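Local structure of probable molybdenum cofactor guanylyltransferase (Aquifex aeolicus, 2E8B) at residues Ser12-Cys17 and Ser52-Val57; Ser104-Leu109 and Leu182-Thr187; Pro125-Lys130 and Gly168-Glu173. The protein probably transfers a GMP moiety from GTP to Mo-molybdopterin, giving the molybdopterin guanine dinucleotide form of the molybdenum cofactor and diphosphate. One frame throughout, in Å; residues are numbered along the deposited sequence.

Interactions 1 and 3 lie on the same mixed sheet, their centres about 18 Å apart, while interaction 2 joins two loops, one of them following strand 99-104. Interaction 2 carries Asp-106, predicted to bind both GTP and magnesium; its side chain is about 8 Å from that of Leu-20, another predicted GTP residue. Interaction 1 approaches the same region from the start of strand 16-22, the side chain of Cys-17 also being about 8 Å from that of Leu-20. Interaction 3 is nested within the chain loop that interaction 2 closes, and the two touch where Leu-182 CD1 packs 4.1 Å from Ala-129 CB. Interactions 1 and 2 make no direct contact.

Interaction 1 of 3, residues Ser12-Cys17 and Ser52-Val57; sequences SKVNTC and SVFKEV
Phe-54 sets its CG anti to its own carbonyl carbon and beside its backbone N (chi1 -55°), and Cys-17 has SG anti to its backbone N (chi1 177°). They meet where the two parallel strands of a beta-alpha-beta unit, 16-22 and 56-61, begin; helix 32-51 connects them, in a GT-A type nucleotidyltransferase domain. Cys-17 CB and Thr-16 O lie over one face of the Phe-54 ring, with Cys-17 CB 3.3 Å from CD2. Val-53 CG1 sits over the centre of the opposite face, so the ring is sandwiched. The sulfur comes in obliquely, Cys-17 SG being 4.6 Å from the Phe-54 ring centroid and 43° off the normal. At the edge, in the ring plane, Val-14 O approaches Phe-54 CD1 at 3.4 Å, and Val-14 CG1 packs beside CE1. Helix 112-120 adds Val-115 and Leu-119 to the surroundings of the ring.

Backbone bonds fix the register: Glu-56 N donates to Asn-15 O (3.1 Å) and Cys-17 N to Glu-56 O (3.0 Å), placing Thr-16 beside Glu-56 and Cys-17 beside Val-57. Next to the first of these bonds, the aliphatic part of Lys-55 runs alongside Asn-15, pointing the same way, with Lys-55 CD 3.4 Å from Asn-15 OD1. Before the strands pair, one water joins the two segments, donating to Val-14 O at 2.7 Å and to Val-53 O at 3.2 Å.

Interaction 2 of 3, residues Ser104-Leu109 and Leu182-Thr187; sequences SGDLPL and LLNMNT
The Asp-106 carboxylate and the Asn-184 amide are turned nearly square to each other, their planes 85° apart, with Asp-106 OD2 3.7 Å from Asn-184 ND2. A water spans that separation, donating to Asp-106 OD2 at 2.7 Å and accepting a weak bond from Asn-184 ND2. From above the carboxylate plane, about 60° out of it, Ser-104 OG donates to Asp-106 OD1 across 2.6 Å. The puckered Pro-108 ring sets its CD 3.3 Å from Leu-183 O, while Met-185 slides past CB and CG in the opposite direction. This packing is tight, Pro-108 CG lying 3.5 Å from Met-185 CG, and bends at chi2 and chi3 fold the thioether back until CE also touches the ring.

In this GT-A type fold the loop 104-109 follows strand 99-104 and presents Asp-106, predicted to bind GTP and magnesium; the loop 182-187, far along the chain, lies against it. Deeper in, Leu-107 CD2 sits beside Leu-182 O, and Val-138 touches both leucines. A second water links the backbones, accepting from Leu-109 N at 2.8 Å and donating to Leu-183 O at 2.6 Å.

Interaction 3 of 3, residues Pro125-Lys130 and Gly168-Glu173; sequences PVSVAK and GYNEVE
Lys-130 and Glu-171 cross each other at a slant on one face of the sheet, and their tips close a salt bridge, Lys-130 NZ to Glu-171 OE2 at 2.6 Å. Lys-130 has CG anti to its backbone N (chi1 176°), then bends at chi2 and chi4. Its methylenes lie against the carboxylate, Lys-130 CG 3.6 Å from Glu-171 CD, and the ammonium reaches the syn side of OE2, 31° out of the carboxylate plane. An alanine at Lys-130 would probably leave the Glu-171 carboxylate without its charge mate and, with the lysine methylenes gone, freer to turn. Val-128 lies farther back on this face; its side chain and that of Tyr-169 cross at a slant, Val-128 CG2 4.1 Å from Tyr-169 CD2, and Leu-134 of the neighbouring strand touches Val-128, Tyr-169 and Glu-171.

The two strands, 126-130 and 170-173, are parallel neighbours in the mixed sheet, their axes twisted by 39°. Helix 160-167 leads into the second strand through Gly-168, whose positive phi would jam a CB against the preceding carbonyl; its own O meets Pro-125 CG at 3.4 Å. Backbone bonds then shuttle between the strands: Val-126 O accepts from Asn-170 N (2.8 Å), Asn-170 O from Val-128 N, Val-128 O from Val-172 N, and Val-172 O from Lys-130 N.

On the other face Asn-170 lies near Ser-127, with Asn-170 CB 3.7 Å from Ser-127 OG. Asn-170 ND2 adds a weak bond to Val-126 O at 3.2 Å but is held more firmly by Glu-124 O, while Ser-127 OG is bonded to Lys-123 N.

Interaction 1 of 3, residues Ser12-Cys17 and Ser52-Val57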
# COMPACT_ATOMS: atom_id res chain seq x y z
N SER A 12 -0.85 -6.61 -17.37
CA SER A 12 -1.50 -6.91 -16.11
C SER A 12 -2.91 -6.35 -16.09
O SER A 12 -3.15 -5.24 -16.58
CB SER A 12 -0.71 -6.34 -14.93
OG SER A 12 -1.40 -6.56 -13.72
N LYS A 13 -3.85 -7.11 -15.53
CA LYS A 13 -5.23 -6.68 -15.45
C LYS A 13 -5.46 -5.85 -14.19
O LYS A 13 -6.57 -5.39 -13.93
CB LYS A 13 -6.17 -7.88 -15.46
CG LYS A 13 -6.26 -8.58 -16.82
CD LYS A 13 -6.86 -7.66 -17.88
CE LYS A 13 -7.07 -8.39 -19.20
NZ LYS A 13 -7.67 -7.51 -20.24
N VAL A 14 -4.40 -5.67 -13.41
CA VAL A 14 -4.49 -4.86 -12.21
C VAL A 14 -4.23 -3.43 -12.69
O VAL A 14 -3.08 -3.06 -12.96
CB VAL A 14 -3.42 -5.27 -11.16
CG1 VAL A 14 -3.52 -4.37 -9.93
CG2 VAL A 14 -3.62 -6.73 -10.76
N ASN A 15 -5.29 -2.65 -12.82
CA ASN A 15 -5.18 -1.28 -13.30
C ASN A 15 -5.30 -0.21 -12.22
O ASN A 15 -5.11 0.97 -12.51
CB ASN A 15 -6.26 -1.02 -14.36
CG ASN A 15 -6.13 -1.94 -15.56
OD1 ASN A 15 -5.11 -1.96 -16.24
ND2 ASN A 15 -7.18 -2.72 -15.81
N THR A 16 -5.61 -0.61 -10.99
CA THR A 16 -5.76 0.37 -9.93
C THR A 16 -4.85 0.10 -8.73
O THR A 16 -4.54 -1.05 -8.41
CB THR A 16 -7.22 0.44 -9.45
OG1 THR A 16 -7.53 -0.70 -8.65
CG2 THR A 16 -8.16 0.46 -10.65
N CYS A 17 -4.42 1.18 -8.08
CA CYS A 17 -3.54 1.08 -6.92
C CYS A 17 -3.99 2.02 -5.81
O CYS A 17 -4.44 3.14 -6.07
CB CYS A 17 -2.11 1.43 -7.34
SG CYS A 17 -0.85 1.44 -6.02
N SER A 52 2.77 5.95 -12.70
CA SER A 52 3.54 5.57 -13.88
C SER A 52 3.24 4.13 -14.28
O SER A 52 3.57 3.69 -15.38
CB SER A 52 5.05 5.73 -13.64
OG SER A 52 5.59 4.74 -12.78
N VAL A 53 2.59 3.40 -13.38
CA VAL A 53 2.24 2.00 -13.62
C VAL A 53 0.74 1.72 -13.77
O VAL A 53 0.34 0.87 -14.56
CB VAL A 53 2.79 1.10 -12.49
CG1 VAL A 53 2.26 -0.32 -12.63
CG2 VAL A 53 4.31 1.11 -12.51
N PHE A 54 -0.09 2.44 -13.01
CA PHE A 54 -1.53 2.20 -13.03
C PHE A 54 -2.40 3.29 -13.65
O PHE A 54 -2.08 4.48 -13.57
CB PHE A 54 -2.01 1.93 -11.61
CG PHE A 54 -1.27 0.81 -10.93
CD1 PHE A 54 -1.57 -0.52 -11.21
CD2 PHE A 54 -0.25 1.09 -10.01
CE1 PHE A 54 -0.87 -1.56 -10.60
CE2 PHE A 54 0.45 0.06 -9.39
CZ PHE A 54 0.14 -1.27 -9.69
N LYS A 55 -3.52 2.88 -14.23
CA LYS A 55 -4.47 3.80 -14.86
C LYS A 55 -5.12 4.68 -13.79
O LYS A 55 -5.38 5.86 -14.02
CB LYS A 55 -5.55 3.01 -15.60
CG LYS A 55 -4.99 2.00 -16.60
CD LYS A 55 -6.07 1.15 -17.25
CE LYS A 55 -6.95 1.97 -18.18
NZ LYS A 55 -7.86 1.11 -18.99
N GLU A 56 -5.38 4.10 -12.63
CA GLU A 56 -5.99 4.84 -11.54
C GLU A 56 -5.25 4.61 -10.23
O GLU A 56 -4.90 3.48 -9.89
CB GLU A 56 -7.46 4.44 -11.38
CG GLU A 56 -8.28 4.63 -12.64
CD GLU A 56 -9.76 4.46 -12.41
OE1 GLU A 56 -10.16 3.41 -11.86
OE2 GLU A 56 -10.53 5.37 -12.79
N VAL A 57 -5.00 5.70 -9.50
CA VAL A 57 -4.30 5.64 -8.22
C VAL A 57 -5.07 6.47 -7.21
O VAL A 57 -5.40 7.63 -7.47
CB VAL A 57 -2.87 6.20 -8.33
CG1 VAL A 57 -2.16 6.07 -7.00
CG2 VAL A 57 -2.10 5.46 -9.42
O HOH W 1 -1.10 -1.94 -14.38

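Interaction 2 of 3, residues Ser104-Leu109 and Leu182-Thr187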
# COMPACT_ATOMS: atom_id res chain seq x y z
N SER A 104 2.26 1.11 0.45
CA SER A 104 2.41 1.99 1.60
C SER A 104 3.01 3.33 1.14
O SER A 104 3.88 3.36 0.27
CB SER A 104 3.33 1.34 2.64
OG SER A 104 3.44 2.15 3.80
N GLY A 105 2.53 4.42 1.72
CA GLY A 105 3.03 5.73 1.33
C GLY A 105 4.32 6.18 2.01
O GLY A 105 4.71 7.34 1.85
N ASP A 106 4.98 5.29 2.74
CA ASP A 106 6.21 5.64 3.45
C ASP A 106 7.47 4.94 2.94
O ASP A 106 8.41 4.70 3.70
CB ASP A 106 6.03 5.36 4.94
CG ASP A 106 5.85 3.88 5.23
OD1 ASP A 106 5.78 3.09 4.27
OD2 ASP A 106 5.78 3.51 6.43
N LEU A 107 7.50 4.63 1.65
CA LEU A 107 8.64 3.95 1.03
C LEU A 107 9.40 4.93 0.14
O LEU A 107 9.12 5.05 -1.06
CB LEU A 107 8.14 2.75 0.24
CG LEU A 107 7.41 1.75 1.15
CD1 LEU A 107 6.65 0.73 0.32
CD2 LEU A 107 8.42 1.06 2.06
N PRO A 108 10.39 5.63 0.71
CA PRO A 108 11.22 6.63 0.04
C PRO A 108 12.04 6.19 -1.17
O PRO A 108 12.43 7.03 -1.99
CB PRO A 108 12.10 7.15 1.17
CG PRO A 108 12.31 5.94 2.00
CD PRO A 108 10.92 5.32 2.05
N LEU A 109 12.30 4.90 -1.30
CA LEU A 109 13.10 4.40 -2.41
C LEU A 109 12.35 3.53 -3.42
O LEU A 109 12.97 2.93 -4.30
CB LEU A 109 14.31 3.64 -1.86
CG LEU A 109 15.26 4.53 -1.05
CD1 LEU A 109 16.30 3.67 -0.35
CD2 LEU A 109 15.92 5.54 -1.98
N LEU A 182 12.55 -1.17 -0.83
CA LEU A 182 11.53 -1.42 0.20
C LEU A 182 11.91 -0.88 1.58
O LEU A 182 11.21 -1.13 2.56
CB LEU A 182 11.24 -2.92 0.28
CG LEU A 182 10.39 -3.43 -0.89
CD1 LEU A 182 10.71 -4.88 -1.21
CD2 LEU A 182 8.92 -3.26 -0.55
N LEU A 183 13.02 -0.16 1.66
CA LEU A 183 13.45 0.39 2.94
C LEU A 183 12.57 1.56 3.37
O LEU A 183 11.88 2.17 2.56
CB LEU A 183 14.91 0.86 2.84
CG LEU A 183 15.97 -0.22 2.58
CD1 LEU A 183 17.32 0.43 2.34
CD2 LEU A 183 16.03 -1.17 3.77
N ASN A 184 12.58 1.86 4.67
CA ASN A 184 11.80 2.97 5.19
C ASN A 184 12.79 4.08 5.55
O ASN A 184 13.99 3.88 5.46
CB ASN A 184 11.02 2.57 6.44
CG ASN A 184 10.17 1.33 6.23
OD1 ASN A 184 10.69 0.21 6.19
ND2 ASN A 184 8.87 1.52 6.09
N MET A 185 12.27 5.24 5.94
CA MET A 185 13.13 6.35 6.33
C MET A 185 13.41 6.39 7.83
O MET A 185 12.48 6.33 8.64
CB MET A 185 12.43 7.69 6.04
CG MET A 185 12.58 8.21 4.61
SD MET A 185 14.17 9.04 4.31
CE MET A 185 15.06 7.79 3.42
N ASN A 186 14.68 6.46 8.20
CA ASN A 186 15.07 6.41 9.61
C ASN A 186 16.48 6.98 9.83
O ASN A 186 16.87 7.95 9.18
CB ASN A 186 15.02 4.96 10.09
CG ASN A 186 16.01 4.07 9.38
OD1 ASN A 186 16.08 4.05 8.15
ND2 ASN A 186 16.79 3.32 10.15
N THR A 187 17.22 6.37 10.75
CA THR A 187 18.58 6.78 11.09
C THR A 187 19.43 7.83 11.80
O THR A 187 20.67 7.79 11.74
CB THR A 187 19.56 6.55 9.92
OG1 THR A 187 19.25 7.44 8.84
CG2 THR A 187 19.47 5.11 9.43
O HOH W 2 8.85 5.04 6.41
O HOH W 3 6.04 0.83 5.91
O HOH W 4 11.45 2.60 0.06

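Interaction 3 of 3, residues Pro125-Lys130 and Gly168-Glu173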
# COMPACT_ATOMS: atom_id res chain seq x y z
N PRO A 125 -4.68 -15.57 -3.41
CA PRO A 125 -5.56 -14.41 -3.26
C PRO A 125 -4.80 -13.12 -2.95
O PRO A 125 -5.35 -12.03 -3.07
CB PRO A 125 -6.46 -14.82 -2.10
CG PRO A 125 -5.51 -15.55 -1.21
CD PRO A 125 -4.70 -16.40 -2.19
N VAL A 126 -3.54 -13.27 -2.54
CA VAL A 126 -2.68 -12.14 -2.21
C VAL A 126 -1.23 -12.47 -2.54
O VAL A 126 -0.78 -13.59 -2.34
CB VAL A 126 -2.73 -11.82 -0.70
CG1 VAL A 126 -1.86 -10.60 -0.40
CG2 VAL A 126 -4.14 -11.60 -0.25
N SER A 127 -0.51 -11.48 -3.06
CA SER A 127 0.91 -11.64 -3.37
C SER A 127 1.57 -10.39 -2.82
O SER A 127 1.25 -9.28 -3.23
CB SER A 127 1.14 -11.75 -4.88
OG SER A 127 0.73 -13.02 -5.36
N VAL A 128 2.49 -10.58 -1.88
CA VAL A 128 3.17 -9.45 -1.28
C VAL A 128 4.68 -9.59 -1.39
O VAL A 128 5.22 -10.70 -1.43
CB VAL A 128 2.80 -9.29 0.20
CG1 VAL A 128 1.40 -8.68 0.32
CG2 VAL A 128 2.85 -10.64 0.89
N ALA A 129 5.35 -8.45 -1.44
CA ALA A 129 6.80 -8.40 -1.54
C ALA A 129 7.49 -8.97 -0.31
O ALA A 129 7.04 -8.76 0.82
CB ALA A 129 7.24 -6.95 -1.77
N LYS A 130 8.58 -9.69 -0.53
CA LYS A 130 9.33 -10.29 0.56
C LYS A 130 10.84 -10.10 0.42
O LYS A 130 11.45 -10.55 -0.56
CB LYS A 130 9.01 -11.79 0.66
CG LYS A 130 9.81 -12.55 1.71
CD LYS A 130 9.46 -12.10 3.12
CE LYS A 130 10.25 -12.88 4.17
NZ LYS A 130 9.95 -14.34 4.14
N GLY A 168 -4.38 -16.98 3.43
CA GLY A 168 -3.33 -17.54 2.60
C GLY A 168 -2.69 -16.43 1.78
O GLY A 168 -3.35 -15.46 1.42
N TYR A 169 -1.40 -16.57 1.48
CA TYR A 169 -0.72 -15.54 0.70
C TYR A 169 0.52 -16.08 0.02
O TYR A 169 1.07 -17.11 0.41
CB TYR A 169 -0.35 -14.35 1.60
CG TYR A 169 0.69 -14.66 2.65
CD1 TYR A 169 0.33 -15.23 3.87
CD2 TYR A 169 2.04 -14.34 2.44
CE1 TYR A 169 1.28 -15.48 4.86
CE2 TYR A 169 2.99 -14.59 3.42
CZ TYR A 169 2.61 -15.16 4.62
OH TYR A 169 3.54 -15.39 5.61
N ASN A 170 0.94 -15.37 -1.02
CA ASN A 170 2.11 -15.75 -1.79
C ASN A 170 3.21 -14.71 -1.62
O ASN A 170 2.96 -13.51 -1.72
CB ASN A 170 1.75 -15.86 -3.26
CG ASN A 170 0.65 -16.88 -3.51
OD1 ASN A 170 0.88 -18.09 -3.40
ND2 ASN A 170 -0.54 -16.41 -3.82
N GLU A 171 4.43 -15.17 -1.35
CA GLU A 171 5.56 -14.27 -1.20
C GLU A 171 6.22 -14.07 -2.55
O GLU A 171 6.42 -15.02 -3.31
CB GLU A 171 6.64 -14.84 -0.28
CG GLU A 171 6.31 -14.93 1.19
CD GLU A 171 7.55 -15.31 2.00
OE1 GLU A 171 8.46 -15.97 1.43
OE2 GLU A 171 7.61 -14.97 3.20
N VAL A 172 6.56 -12.83 -2.86
CA VAL A 172 7.27 -12.54 -4.10
C VAL A 172 8.66 -12.16 -3.62
O VAL A 172 8.85 -11.08 -3.06
CB VAL A 172 6.62 -11.37 -4.87
CG1 VAL A 172 7.43 -11.08 -6.12
CG2 VAL A 172 5.20 -11.72 -5.25
N GLU A 173 9.62 -13.06 -3.78
CA GLU A 173 10.99 -12.80 -3.35
C GLU A 173 11.54 -11.68 -4.21
O GLU A 173 11.70 -11.84 -5.43
CB GLU A 173 11.85 -14.06 -3.52
CG GLU A 173 13.28 -13.89 -3.04
CD GLU A 173 14.13 -15.11 -3.30
OE1 GLU A 173 13.78 -16.19 -2.78
OE2 GLU A 173 15.14 -15.00 -4.02